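Local coordinates for pyruvate kinase (Toxoplasma gondii, PDB 3GG8), which catalyses the last step of glycolysis, moving the phosphate of phosphoenolpyruvate to ADP to give pyruvate and ATP, at residues 212-217 with 240-245; 234-239 with 250-255; 267-272 with 300-305. One frame throughout, in Å; residues are numbered along the deposited sequence. Where two conformers were deposited one is given.

Contact 1 of 3, residues 212-217 with 240-245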
ATOM      1  N   ASP C 212      -1.177 -43.736  29.389  1.00 33.77           N
ATOM      2  CA  ASP C 212       0.048 -43.181  28.840  1.00 33.55           C
ATOM      3  C   ASP C 212       0.228 -41.699  29.156  1.00 33.41           C
ATOM      4  O   ASP C 212       1.331 -41.260  29.449  1.00 34.25           O
ATOM      5  CB  ASP C 212       0.087 -43.407  27.337  1.00 34.14           C
ATOM      6  CG  ASP C 212       0.101 -44.887  26.966  1.00 34.53           C
ATOM      7  OD1 ASP C 212       0.503 -45.717  27.803  1.00 35.70           O
ATOM      8  OD2 ASP C 212      -0.273 -45.213  25.826  1.00 36.90           O
ATOM      9  N   ILE C 213      -0.847 -40.922  29.102  1.00 32.90           N
ATOM     10  CA  ILE C 213      -0.761 -39.496  29.431  1.00 32.72           C
ATOM     11  C   ILE C 213      -0.494 -39.247  30.926  1.00 32.81           C
ATOM     12  O   ILE C 213       0.392 -38.455  31.286  1.00 32.85           O
ATOM     13  CB  ILE C 213      -2.034 -38.737  28.981  1.00 33.39           C
ATOM     14  CG1 ILE C 213      -2.046 -38.610  27.449  1.00 31.48           C
ATOM     15  CG2 ILE C 213      -2.140 -37.357  29.670  1.00 32.34           C
ATOM     16  CD1 ILE C 213      -3.439 -38.327  26.856  1.00 32.20           C
ATOM     17  N   LEU C 214      -1.246 -39.929  31.780  1.00 31.96           N
ATOM     18  CA  LEU C 214      -1.195 -39.672  33.215  1.00 32.62           C
ATOM     19  C   LEU C 214      -0.028 -40.376  33.902  1.00 32.63           C
ATOM     20  O   LEU C 214       0.633 -39.782  34.748  1.00 32.71           O
ATOM     21  CB  LEU C 214      -2.510 -40.081  33.898  1.00 31.92           C
ATOM     22  CG  LEU C 214      -3.852 -39.426  33.528  1.00 33.33           C
ATOM     23  CD1 LEU C 214      -4.997 -40.121  34.299  1.00 31.01           C
ATOM     24  CD2 LEU C 214      -3.874 -37.918  33.811  1.00 33.51           C
ATOM     25  N   ASN C 215       0.208 -41.643  33.549  1.00 32.52           N
ATOM     26  CA  ASN C 215       1.199 -42.442  34.247  1.00 32.51           C
ATOM     27  C   ASN C 215       2.568 -42.525  33.581  1.00 32.97           C
ATOM     28  O   ASN C 215       3.515 -43.047  34.177  1.00 33.32           O
ATOM     29  CB  ASN C 215       0.615 -43.806  34.618  1.00 32.56           C
ATOM     30  CG  ASN C 215      -0.620 -43.672  35.500  1.00 31.59           C
ATOM     31  OD1 ASN C 215      -1.661 -44.279  35.247  1.00 31.47           O
ATOM     32  ND2 ASN C 215      -0.514 -42.840  36.516  1.00 28.65           N
ATOM     33  N   PHE C 216       2.688 -41.956  32.381  1.00 32.71           N
ATOM     34  CA  PHE C 216       3.984 -41.756  31.788  1.00 32.69           C
ATOM     35  C   PHE C 216       4.227 -40.267  31.503  1.00 33.17           C
ATOM     36  O   PHE C 216       5.137 -39.669  32.097  1.00 33.36           O
ATOM     37  CB  PHE C 216       4.162 -42.591  30.520  1.00 32.54           C
ATOM     38  CG  PHE C 216       5.592 -42.635  30.024  1.00 32.23           C
ATOM     39  CD1 PHE C 216       6.415 -43.726  30.331  1.00 30.90           C
ATOM     40  CD2 PHE C 216       6.110 -41.589  29.271  1.00 29.74           C
ATOM     41  CE1 PHE C 216       7.733 -43.768  29.882  1.00 30.94           C
ATOM     42  CE2 PHE C 216       7.430 -41.610  28.816  1.00 31.65           C
ATOM     43  CZ  PHE C 216       8.250 -42.709  29.123  1.00 30.36           C
ATOM     44  N   GLY C 217       3.419 -39.689  30.604  1.00 33.28           N
ATOM     45  CA  GLY C 217       3.591 -38.305  30.122  1.00 33.02           C
ATOM     46  C   GLY C 217       3.910 -37.310  31.235  1.00 32.92           C
ATOM     47  O   GLY C 217       4.894 -36.574  31.153  1.00 32.76           O
ATOM     48  N   ARG C 240      -7.073 -31.692  28.300  1.00 32.35           N
ATOM     49  CA  ARG C 240      -6.730 -30.615  29.222  0.50 32.46           C
ATOM     50  C   ARG C 240      -7.260 -30.853  30.639  1.00 32.48           C
ATOM     51  O   ARG C 240      -6.555 -30.593  31.619  1.00 32.65           O
ATOM     52  CB  ARG C 240      -7.204 -29.265  28.692  0.50 32.51           C
ATOM     53  CG  ARG C 240      -6.771 -28.096  29.552  0.50 32.55           C
ATOM     54  CD  ARG C 240      -6.834 -26.797  28.793  0.50 33.38           C
ATOM     55  NE  ARG C 240      -5.784 -26.688  27.782  0.50 33.24           N
ATOM     56  CZ  ARG C 240      -6.008 -26.615  26.476  0.50 33.59           C
ATOM     57  NH1 ARG C 240      -4.985 -26.501  25.638  0.50 32.25           N
ATOM     58  NH2 ARG C 240      -7.259 -26.646  26.012  0.50 34.40           N
ATOM     59  N   GLY C 241      -8.484 -31.358  30.754  1.00 32.64           N
ATOM     60  CA  GLY C 241      -9.055 -31.664  32.063  1.00 33.17           C
ATOM     61  C   GLY C 241      -8.394 -32.881  32.678  1.00 33.94           C
ATOM     62  O   GLY C 241      -8.217 -32.965  33.900  1.00 34.23           O
ATOM     63  N   LEU C 242      -8.038 -33.831  31.817  1.00 34.54           N
ATOM     64  CA  LEU C 242      -7.284 -35.022  32.203  1.00 34.66           C
ATOM     65  C   LEU C 242      -5.943 -34.632  32.803  1.00 34.85           C
ATOM     66  O   LEU C 242      -5.579 -35.124  33.868  1.00 34.81           O
ATOM     67  CB  LEU C 242      -7.050 -35.888  30.975  1.00 34.50           C
ATOM     68  CG  LEU C 242      -7.139 -37.399  30.985  1.00 35.21           C
ATOM     69  CD1 LEU C 242      -8.473 -37.853  31.599  1.00 35.63           C
ATOM     70  CD2 LEU C 242      -6.985 -37.891  29.548  1.00 34.91           C
ATOM     71  N   LEU C 243      -5.229 -33.739  32.114  1.00 34.92           N
ATOM     72  CA  LEU C 243      -3.895 -33.296  32.517  1.00 35.23           C
ATOM     73  C   LEU C 243      -3.903 -32.636  33.910  1.00 36.01           C
ATOM     74  O   LEU C 243      -2.991 -32.845  34.724  1.00 35.97           O
ATOM     75  CB  LEU C 243      -3.315 -32.348  31.462  1.00 34.94           C
ATOM     76  CG  LEU C 243      -2.706 -32.980  30.195  1.00 34.70           C
ATOM     77  CD1 LEU C 243      -2.437 -31.951  29.118  1.00 34.57           C
ATOM     78  CD2 LEU C 243      -1.409 -33.767  30.513  1.00 33.29           C
ATOM     79  N   GLY C 244      -4.928 -31.828  34.167  1.00 36.22           N
ATOM     80  CA  GLY C 244      -5.150 -31.253  35.486  1.00 36.24           C
ATOM     81  C   GLY C 244      -4.060 -30.297  35.900  1.00 36.24           C
ATOM     82  O   GLY C 244      -3.220 -29.921  35.078  1.00 36.19           O
ATOM     83  N   PRO C 245      -4.074 -29.878  37.177  1.00 36.34           N
ATOM     84  CA  PRO C 245      -3.018 -29.014  37.717  1.00 36.55           C
ATOM     85  C   PRO C 245      -1.631 -29.668  37.699  1.00 36.60           C
ATOM     86  O   PRO C 245      -0.640 -28.987  37.437  1.00 36.84           O
ATOM     87  CB  PRO C 245      -3.468 -28.762  39.167  1.00 36.15           C
ATOM     88  CG  PRO C 245      -4.926 -29.045  39.165  1.00 36.08           C
ATOM     89  CD  PRO C 245      -5.114 -30.159  38.183  1.00 36.38           C
TER
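I213 and L214 meet L242 and L243 where two neighbouring outer helices of the (beta/alpha)8, or TIM, barrel lie side by side. Helix 207-217 resumes the barrel after the small mixed-sheet domain inserted behind strand 97-101, and helix 233-243 follows it around the rim. The apolar contacts form two layers. Deeper in, I213 presents its gamma methyl to L243: I213 CG2 lies 3.8 Å from L243 CD2, and the two side chains cross at about a right angle. L243 leaves its own backbone heading away from helix 207-217, yet with CG anti to its carbonyl carbon (chi1 -80°) one methyl comes back to I213. Farther out, L214 CD2 is 4.3 Å from L242 CG, while I213 CD1 reaches L242 CD2 only loosely, at 4.5 Å. I205, from the loop leading into helix 207-217, packs on both I213 and L242, and I250 and I252 back L243 on the barrel side.

One backbone oxygen takes part. The closest approach of all is a methyl against a carbonyl, L214 CD2 to L242 O at 3.3 Å, a snug van der Waals fit at the end of helix 233-243. The backbones come nearest at L214 and L243, whose CA atoms are 7.0 Å apart. Both segments sit at helix ends. Residues 213-217 widen into a pi-type turn. On the other side R240 O still receives G244 N, after which the chain leaves the helix with a positive phi of 65° at G244. In the pi-type turn the bond that marks the widening runs from G217 N to D212 O, 2.9 Å long.

Contact 2 of 3, residues 234-239 with 250-255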
ATOM      1  N   ASP C 234     -13.837 -31.055  21.654  1.00 35.10           N
ATOM      2  CA  ASP C 234     -14.107 -31.794  22.900  1.00 35.57           C
ATOM      3  C   ASP C 234     -13.008 -32.805  23.231  1.00 35.44           C
ATOM      4  O   ASP C 234     -12.803 -33.145  24.403  1.00 35.64           O
ATOM      5  CB  ASP C 234     -15.432 -32.545  22.829  1.00 35.88           C
ATOM      6  CG  ASP C 234     -16.624 -31.630  22.921  1.00 37.64           C
ATOM      7  OD1 ASP C 234     -17.613 -31.917  22.220  1.00 39.74           O
ATOM      8  OD2 ASP C 234     -16.576 -30.629  23.679  1.00 40.36           O
ATOM      9  N   ASP C 235     -12.318 -33.298  22.205  1.00 34.96           N
ATOM     10  CA  ASP C 235     -11.186 -34.189  22.421  1.00 35.03           C
ATOM     11  C   ASP C 235     -10.065 -33.429  23.131  1.00 35.03           C
ATOM     12  O   ASP C 235      -9.453 -33.953  24.064  1.00 35.71           O
ATOM     13  CB  ASP C 235     -10.677 -34.770  21.096  1.00 34.75           C
ATOM     14  CG  ASP C 235     -11.687 -35.692  20.414  1.00 34.77           C
ATOM     15  OD1 ASP C 235     -12.445 -36.384  21.109  1.00 33.85           O
ATOM     16  OD2 ASP C 235     -11.698 -35.754  19.165  1.00 35.74           O
ATOM     17  N   VAL C 236      -9.821 -32.189  22.698  1.00 34.57           N
ATOM     18  CA  VAL C 236      -8.771 -31.341  23.277  1.00 33.66           C
ATOM     19  C   VAL C 236      -9.110 -30.907  24.710  1.00 33.86           C
ATOM     20  O   VAL C 236      -8.250 -30.961  25.585  1.00 32.91           O
ATOM     21  CB  VAL C 236      -8.492 -30.085  22.429  1.00 33.70           C
ATOM     22  CG1 VAL C 236      -7.295 -29.339  22.992  1.00 32.21           C
ATOM     23  CG2 VAL C 236      -8.283 -30.439  20.913  1.00 32.20           C
ATOM     24  N   ARG C 237     -10.351 -30.457  24.921  1.00 33.84           N
ATOM     25  CA  ARG C 237     -10.853 -30.096  26.256  1.00 34.03           C
ATOM     26  C   ARG C 237     -10.746 -31.276  27.222  1.00 34.03           C
ATOM     27  O   ARG C 237     -10.468 -31.105  28.420  1.00 34.35           O
ATOM     28  CB  ARG C 237     -12.310 -29.585  26.187  1.00 33.84           C
ATOM     29  CG  ARG C 237     -12.452 -28.225  25.501  1.00 34.07           C
ATOM     30  CD  ARG C 237     -13.845 -27.617  25.609  1.00 34.18           C
ATOM     31  NE  ARG C 237     -14.732 -28.060  24.534  1.00 37.30           N
ATOM     32  CZ  ARG C 237     -14.791 -27.525  23.309  1.00 36.99           C
ATOM     33  NH1 ARG C 237     -14.014 -26.510  22.960  1.00 36.45           N
ATOM     34  NH2 ARG C 237     -15.632 -28.016  22.420  1.00 37.24           N
ATOM     35  N   TYR C 238     -10.969 -32.470  26.688  1.00 33.96           N
ATOM     36  CA  TYR C 238     -10.902 -33.696  27.466  1.00 34.20           C
ATOM     37  C   TYR C 238      -9.491 -33.972  27.970  1.00 33.54           C
ATOM     38  O   TYR C 238      -9.306 -34.258  29.156  1.00 32.77           O
ATOM     39  CB  TYR C 238     -11.455 -34.891  26.668  1.00 35.02           C
ATOM     40  CG  TYR C 238     -11.342 -36.178  27.434  1.00 36.96           C
ATOM     41  CD1 TYR C 238     -12.033 -36.360  28.632  1.00 39.27           C
ATOM     42  CD2 TYR C 238     -10.517 -37.199  26.987  1.00 37.46           C
ATOM     43  CE1 TYR C 238     -11.908 -37.542  29.360  1.00 40.15           C
ATOM     44  CE2 TYR C 238     -10.386 -38.377  27.698  1.00 38.85           C
ATOM     45  CZ  TYR C 238     -11.072 -38.545  28.881  1.00 38.67           C
ATOM     46  OH  TYR C 238     -10.933 -39.721  29.585  1.00 39.14           O
ATOM     47  N   ILE C 239      -8.496 -33.865  27.076  1.00 32.84           N
ATOM     48  CA  ILE C 239      -7.100 -34.012  27.484  1.00 32.47           C
ATOM     49  C   ILE C 239      -6.667 -32.948  28.516  1.00 32.45           C
ATOM     50  O   ILE C 239      -5.983 -33.277  29.494  1.00 31.95           O
ATOM     51  CB  ILE C 239      -6.130 -34.019  26.298  1.00 32.42           C
ATOM     52  CG1 ILE C 239      -6.499 -35.134  25.318  1.00 32.26           C
ATOM     53  CG2 ILE C 239      -4.688 -34.195  26.806  1.00 32.22           C
ATOM     54  CD1 ILE C 239      -6.131 -34.857  23.897  1.00 30.41           C
ATOM     55  N   ILE C 250       2.114 -28.984  30.495  1.00 35.16           N
ATOM     56  CA  ILE C 250       2.114 -29.793  29.280  1.00 34.36           C
ATOM     57  C   ILE C 250       1.204 -29.172  28.222  1.00 34.64           C
ATOM     58  O   ILE C 250       0.083 -28.730  28.514  1.00 34.77           O
ATOM     59  CB  ILE C 250       1.761 -31.282  29.568  1.00 34.34           C
ATOM     60  CG1 ILE C 250       2.779 -31.887  30.538  1.00 32.84           C
ATOM     61  CG2 ILE C 250       1.724 -32.110  28.284  1.00 33.18           C
ATOM     62  CD1 ILE C 250       2.416 -33.265  30.992  1.00 35.05           C
ATOM     63  N   ARG C 251       1.723 -29.105  27.003  1.00 33.58           N
ATOM     64  CA  ARG C 251       1.016 -28.489  25.895  1.00 33.42           C
ATOM     65  C   ARG C 251       0.420 -29.564  24.966  1.00 33.06           C
ATOM     66  O   ARG C 251       1.016 -30.624  24.773  1.00 32.37           O
ATOM     67  CB  ARG C 251       1.961 -27.546  25.143  1.00 33.20           C
ATOM     68  CG  ARG C 251       2.431 -26.326  25.977  1.00 34.18           C
ATOM     69  CD  ARG C 251       1.266 -25.497  26.533  1.00 35.16           C
ATOM     70  NE  ARG C 251       1.681 -24.530  27.561  1.00 36.98           N
ATOM     71  CZ  ARG C 251       1.584 -24.748  28.873  1.00 38.77           C
ATOM     72  NH1 ARG C 251       1.079 -25.891  29.312  1.00 38.87           N
ATOM     73  NH2 ARG C 251       1.989 -23.829  29.747  1.00 39.21           N
ATOM     74  N   ILE C 252      -0.769 -29.281  24.430  1.00 32.38           N
ATOM     75  CA  ILE C 252      -1.545 -30.235  23.637  1.00 31.44           C
ATOM     76  C   ILE C 252      -1.436 -29.947  22.143  1.00 31.77           C
ATOM     77  O   ILE C 252      -1.709 -28.828  21.704  1.00 31.36           O
ATOM     78  CB  ILE C 252      -3.039 -30.247  24.085  1.00 31.29           C
ATOM     79  CG1 ILE C 252      -3.137 -30.528  25.589  1.00 29.79           C
ATOM     80  CG2 ILE C 252      -3.858 -31.322  23.324  1.00 29.77           C
ATOM     81  CD1 ILE C 252      -4.531 -30.352  26.144  1.00 26.81           C
ATOM     82  N   ILE C 253      -1.036 -30.963  21.374  1.00 32.08           N
ATOM     83  CA  ILE C 253      -0.825 -30.824  19.921  1.00 32.58           C
ATOM     84  C   ILE C 253      -1.695 -31.833  19.162  1.00 32.31           C
ATOM     85  O   ILE C 253      -1.241 -32.936  18.861  1.00 33.36           O
ATOM     86  CB  ILE C 253       0.666 -31.033  19.515  1.00 32.31           C
ATOM     87  CG1 ILE C 253       1.617 -30.113  20.298  1.00 33.16           C
ATOM     88  CG2 ILE C 253       0.841 -30.902  17.983  1.00 32.88           C
ATOM     89  CD1 ILE C 253       1.460 -28.597  19.991  1.00 35.15           C
ATOM     90  N   PRO C 254      -2.954 -31.474  18.869  1.00 31.98           N
ATOM     91  CA  PRO C 254      -3.828 -32.389  18.144  1.00 31.66           C
ATOM     92  C   PRO C 254      -3.272 -32.743  16.762  1.00 32.05           C
ATOM     93  O   PRO C 254      -2.710 -31.878  16.075  1.00 31.16           O
ATOM     94  CB  PRO C 254      -5.130 -31.588  17.994  1.00 31.38           C
ATOM     95  CG  PRO C 254      -5.084 -30.585  19.064  1.00 31.32           C
ATOM     96  CD  PRO C 254      -3.647 -30.219  19.208  1.00 31.84           C
ATOM     97  N   LYS C 255      -3.418 -34.012  16.391  1.00 31.79           N
ATOM     98  CA  LYS C 255      -3.046 -34.495  15.072  1.00 32.49           C
ATOM     99  C   LYS C 255      -4.297 -34.519  14.179  1.00 32.33           C
ATOM    100  O   LYS C 255      -5.328 -35.111  14.534  1.00 31.56           O
ATOM    101  CB  LYS C 255      -2.403 -35.890  15.172  1.00 32.54           C
ATOM    102  CG  LYS C 255      -0.997 -35.884  15.784  1.00 33.54           C
ATOM    103  CD  LYS C 255      -0.484 -37.278  16.165  1.00 32.28           C
ATOM    104  CE  LYS C 255      -0.280 -38.158  14.968  1.00 33.08           C
ATOM    105  NZ  LYS C 255       0.325 -39.444  15.437  1.00 33.69           N
TER
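D234 OD2 takes two nitrogens of R237 at once, on the helix of a TIM-barrel beta-alpha-beta unit whose V236 and I239 pack against I252 and P254 of the next barrel strand. R237 comes side-on, NE at 3.3 Å from D234 OD2 and NH2 at 3.1 Å from the same oxygen, two hydrogen bonds that together make a salt bridge. Both nitrogens reach the carboxylate from one face, NH2 well above its plane (63° out), while the oxygen sits nearly in the guanidinium plane. E267 and E271 bind the same guanidinium, so its positive charge is probably balanced by three carboxylates, which also fix its orientation.

Underneath lies the packing of the unit itself, made of strand 224-227, helix 233-243 and strand 251-256. Helix 234-239 and strand 251-255 run at 152° to each other, with axes 9.6 Å apart, the layering expected when a helix returns the chain across the outside of a parallel barrel. All four side chains that touch are buried and aliphatic.

I252 is the centre. Its CG1 branch lies anti to the carbonyl carbon (chi1 -55°), which carries the delta methyl to I239 while the gamma methyl turns to V236. I252 CG2 meets V236 CG1 at 4.0 Å, and I252 CD1 rests 3.9 Å from I239 CG2. The same delta methyl also lies 3.8 Å from the backbone oxygen V236 O. I253 points away from the helix, and its side chain packs on F224 and M276 of the flanking strands. V236's other methyl meets the proline ring at one corner, the two side chains crossing at about a right angle: V236 CG2 to P254 CG, 3.7 Å.

Contact 3 of 3, residues 267-272 with 300-305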
ATOM      1  N   GLU C 267     -12.122 -24.746  15.712  1.00 35.76           N
ATOM      2  CA  GLU C 267     -12.404 -24.971  17.124  1.00 36.48           C
ATOM      3  C   GLU C 267     -11.303 -25.839  17.769  1.00 35.70           C
ATOM      4  O   GLU C 267     -10.912 -25.601  18.921  1.00 36.36           O
ATOM      5  CB  GLU C 267     -13.798 -25.584  17.293  1.00 36.34           C
ATOM      6  CG  GLU C 267     -14.390 -25.537  18.729  1.00 38.94           C
ATOM      7  CD  GLU C 267     -15.616 -26.467  18.914  1.00 38.51           C
ATOM      8  OE1 GLU C 267     -16.085 -27.059  17.907  1.00 41.49           O
ATOM      9  OE2 GLU C 267     -16.093 -26.621  20.064  1.00 39.25           O
ATOM     10  N   ILE C 268     -10.791 -26.822  17.028  1.00 34.80           N
ATOM     11  CA  ILE C 268      -9.633 -27.609  17.484  1.00 34.24           C
ATOM     12  C   ILE C 268      -8.409 -26.698  17.715  1.00 34.20           C
ATOM     13  O   ILE C 268      -7.810 -26.714  18.784  1.00 33.96           O
ATOM     14  CB  ILE C 268      -9.292 -28.747  16.496  1.00 33.98           C
ATOM     15  CG1 ILE C 268     -10.393 -29.810  16.488  1.00 32.92           C
ATOM     16  CG2 ILE C 268      -7.926 -29.370  16.812  1.00 33.92           C
ATOM     17  CD1 ILE C 268     -10.347 -30.730  15.256  1.00 32.87           C
ATOM     18  N   LEU C 269      -8.066 -25.886  16.724  1.00 33.94           N
ATOM     19  CA  LEU C 269      -6.946 -24.970  16.851  1.00 34.48           C
ATOM     20  C   LEU C 269      -7.100 -24.025  18.045  1.00 35.33           C
ATOM     21  O   LEU C 269      -6.131 -23.783  18.763  1.00 35.89           O
ATOM     22  CB  LEU C 269      -6.766 -24.163  15.569  1.00 33.81           C
ATOM     23  CG  LEU C 269      -5.685 -23.084  15.516  1.00 33.62           C
ATOM     24  CD1 LEU C 269      -4.309 -23.576  15.937  1.00 32.50           C
ATOM     25  CD2 LEU C 269      -5.645 -22.487  14.091  1.00 34.04           C
ATOM     26  N   ALA C 270      -8.305 -23.485  18.240  1.00 35.54           N
ATOM     27  CA  ALA C 270      -8.562 -22.550  19.338  1.00 35.37           C
ATOM     28  C   ALA C 270      -8.325 -23.196  20.689  1.00 35.35           C
ATOM     29  O   ALA C 270      -7.848 -22.536  21.605  1.00 35.84           O
ATOM     30  CB  ALA C 270      -9.991 -21.977  19.263  1.00 34.99           C
ATOM     31  N   GLU C 271      -8.656 -24.479  20.821  1.00 35.31           N
ATOM     32  CA  GLU C 271      -8.472 -25.174  22.102  1.00 35.33           C
ATOM     33  C   GLU C 271      -7.050 -25.670  22.333  1.00 35.24           C
ATOM     34  O   GLU C 271      -6.662 -25.970  23.463  1.00 35.54           O
ATOM     35  CB  GLU C 271      -9.441 -26.356  22.224  1.00 35.40           C
ATOM     36  CG  GLU C 271     -10.875 -25.976  22.549  1.00 36.24           C
ATOM     37  CD  GLU C 271     -11.031 -25.281  23.891  1.00 38.15           C
ATOM     38  OE1 GLU C 271     -10.041 -25.195  24.643  1.00 39.17           O
ATOM     39  OE2 GLU C 271     -12.155 -24.808  24.196  1.00 40.49           O
ATOM     40  N   ALA C 272      -6.280 -25.762  21.259  1.00 35.35           N
ATOM     41  CA  ALA C 272      -4.985 -26.426  21.278  1.00 35.43           C
ATOM     42  C   ALA C 272      -3.840 -25.455  21.494  1.00 35.43           C
ATOM     43  O   ALA C 272      -4.010 -24.233  21.375  1.00 35.51           O
ATOM     44  CB  ALA C 272      -4.776 -27.155  19.979  1.00 35.31           C
ATOM     45  N   ALA C 300      -1.348 -21.775   7.472  1.00 35.22           N
ATOM     46  CA  ALA C 300      -1.679 -20.354   7.447  1.00 35.11           C
ATOM     47  C   ALA C 300      -2.465 -19.942   8.697  1.00 35.17           C
ATOM     48  O   ALA C 300      -2.145 -18.942   9.332  1.00 35.40           O
ATOM     49  CB  ALA C 300      -2.442 -20.023   6.191  1.00 34.60           C
ATOM     50  N   LYS C 301      -3.472 -20.737   9.050  1.00 35.00           N
ATOM     51  CA  LYS C 301      -4.329 -20.499  10.214  1.00 35.25           C
ATOM     52  C   LYS C 301      -3.570 -20.565  11.542  1.00 35.05           C
ATOM     53  O   LYS C 301      -3.806 -19.750  12.441  1.00 34.95           O
ATOM     54  CB  LYS C 301      -5.494 -21.499  10.225  1.00 35.11           C
ATOM     55  CG  LYS C 301      -6.559 -21.221   9.158  1.00 35.72           C
ATOM     56  CD  LYS C 301      -7.577 -22.364   9.108  1.00 35.93           C
ATOM     57  CE  LYS C 301      -8.734 -22.023   8.174  1.00 37.04           C
ATOM     58  NZ  LYS C 301      -9.640 -21.036   8.793  1.00 38.27           N
ATOM     59  N   CYS C 302      -2.674 -21.544  11.660  1.00 34.85           N
ATOM     60  CA  CYS C 302      -1.740 -21.612  12.782  1.00 35.24           C
ATOM     61  C   CYS C 302      -0.845 -20.383  12.861  1.00 35.50           C
ATOM     62  O   CYS C 302      -0.679 -19.812  13.936  1.00 35.51           O
ATOM     63  CB  CYS C 302      -0.891 -22.891  12.710  1.00 34.98           C
ATOM     64  SG  CYS C 302      -1.889 -24.381  13.062  1.00 34.62           S
ATOM     65  N   ASN C 303      -0.270 -19.988  11.725  1.00 35.78           N
ATOM     66  CA  ASN C 303       0.571 -18.803  11.657  1.00 36.16           C
ATOM     67  C   ASN C 303      -0.166 -17.568  12.183  1.00 36.39           C
ATOM     68  O   ASN C 303       0.349 -16.856  13.037  1.00 37.17           O
ATOM     69  CB  ASN C 303       1.038 -18.529  10.214  1.00 35.94           C
ATOM     70  CG  ASN C 303       2.112 -19.504   9.718  1.00 36.62           C
ATOM     71  OD1 ASN C 303       2.398 -19.526   8.522  1.00 37.93           O
ATOM     72  ND2 ASN C 303       2.706 -20.307  10.617  1.00 34.56           N
ATOM     73  N   VAL C 304      -1.373 -17.335  11.675  1.00 36.22           N
ATOM     74  CA  VAL C 304      -2.116 -16.098  11.933  1.00 36.64           C
ATOM     75  C   VAL C 304      -2.437 -15.909  13.415  1.00 36.72           C
ATOM     76  O   VAL C 304      -2.641 -14.777  13.888  1.00 36.92           O
ATOM     77  CB  VAL C 304      -3.406 -16.024  11.078  1.00 36.55           C
ATOM     78  CG1 VAL C 304      -4.291 -14.884  11.529  1.00 37.94           C
ATOM     79  CG2 VAL C 304      -3.057 -15.834   9.612  1.00 37.01           C
ATOM     80  N   VAL C 305      -2.452 -17.022  14.141  1.00 36.08           N
ATOM     81  CA  VAL C 305      -2.863 -17.035  15.526  1.00 35.92           C
ATOM     82  C   VAL C 305      -1.654 -17.268  16.447  1.00 35.81           C
ATOM     83  O   VAL C 305      -1.768 -17.202  17.680  1.00 36.12           O
ATOM     84  CB  VAL C 305      -4.023 -18.062  15.704  1.00 36.32           C
ATOM     85  CG1 VAL C 305      -3.538 -19.423  16.217  1.00 34.11           C
ATOM     86  CG2 VAL C 305      -5.140 -17.468  16.543  1.00 36.87           C
TER
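Two successive outer helices of the TIM barrel, 265-271 and 288-305, meet here through one leucine, L269, which reaches across to K301, C302 and V305. Strand 275-278 lies between them in the sequence and beneath them in the barrel, where I275 touches both L269 and C302. The short helical pieces are widely spaced, with axes 11.1 Å apart and inclined at 38°, so the leucine has to span the distance.

It does so with CG anti to its backbone N (chi1 177°), a torsion that extends the branch toward helix 288-305 and spreads the two methyls over different parts of it. The methyl CD2 goes to K301: L269 CD2 lies 3.7 Å from the backbone oxygen K301 O and 4.0 Å from K301 CB. K301 NZ reaches D266, one residue before the segment on helix 265-271, so a salt bridge joins the same two helices while the aliphatic base of the lysine meets the leucine. The other methyl serves two residues, lying against the sulfur of C302 and, at 4.2 Å from L269 CD1 to V305 CG1, against the more exposed valine.

Further polar ties lie next to the pair. K307 NZ is hydrogen-bonded to both L269 O and A272 O, tying the end of helix 265-271 to the chain that follows helix 288-305. V304 O accepts a hydrogen bond from K428 NZ of the C-terminal alpha/beta domain, so this part of the barrel wall also borders the next domain. Of the contacts between side chains, the sulfur one is the tightest: L269 CD1 to C302 SG, 3.8 Å.

All three contacts belong to one wall of the barrel domain, spread over helices 207-217, 233-243, 265-271 and 288-305 and strand 251-256. Contacts 1 and 2 share helix 233-243, their centres are about 10 Å apart, and their segments alternate along the chain; contact 3 follows both, its centre about 13 Å from that of contact 2 and about 22 Å from that of contact 1. R240 N against I252 CD1 joins the first two. P254 against A272 carries the apolar packing on to contact 3, while R240 forms a salt bridge with E271. Together the contacts join neighbouring helices and the strand beneath them along one part of the barrel wall.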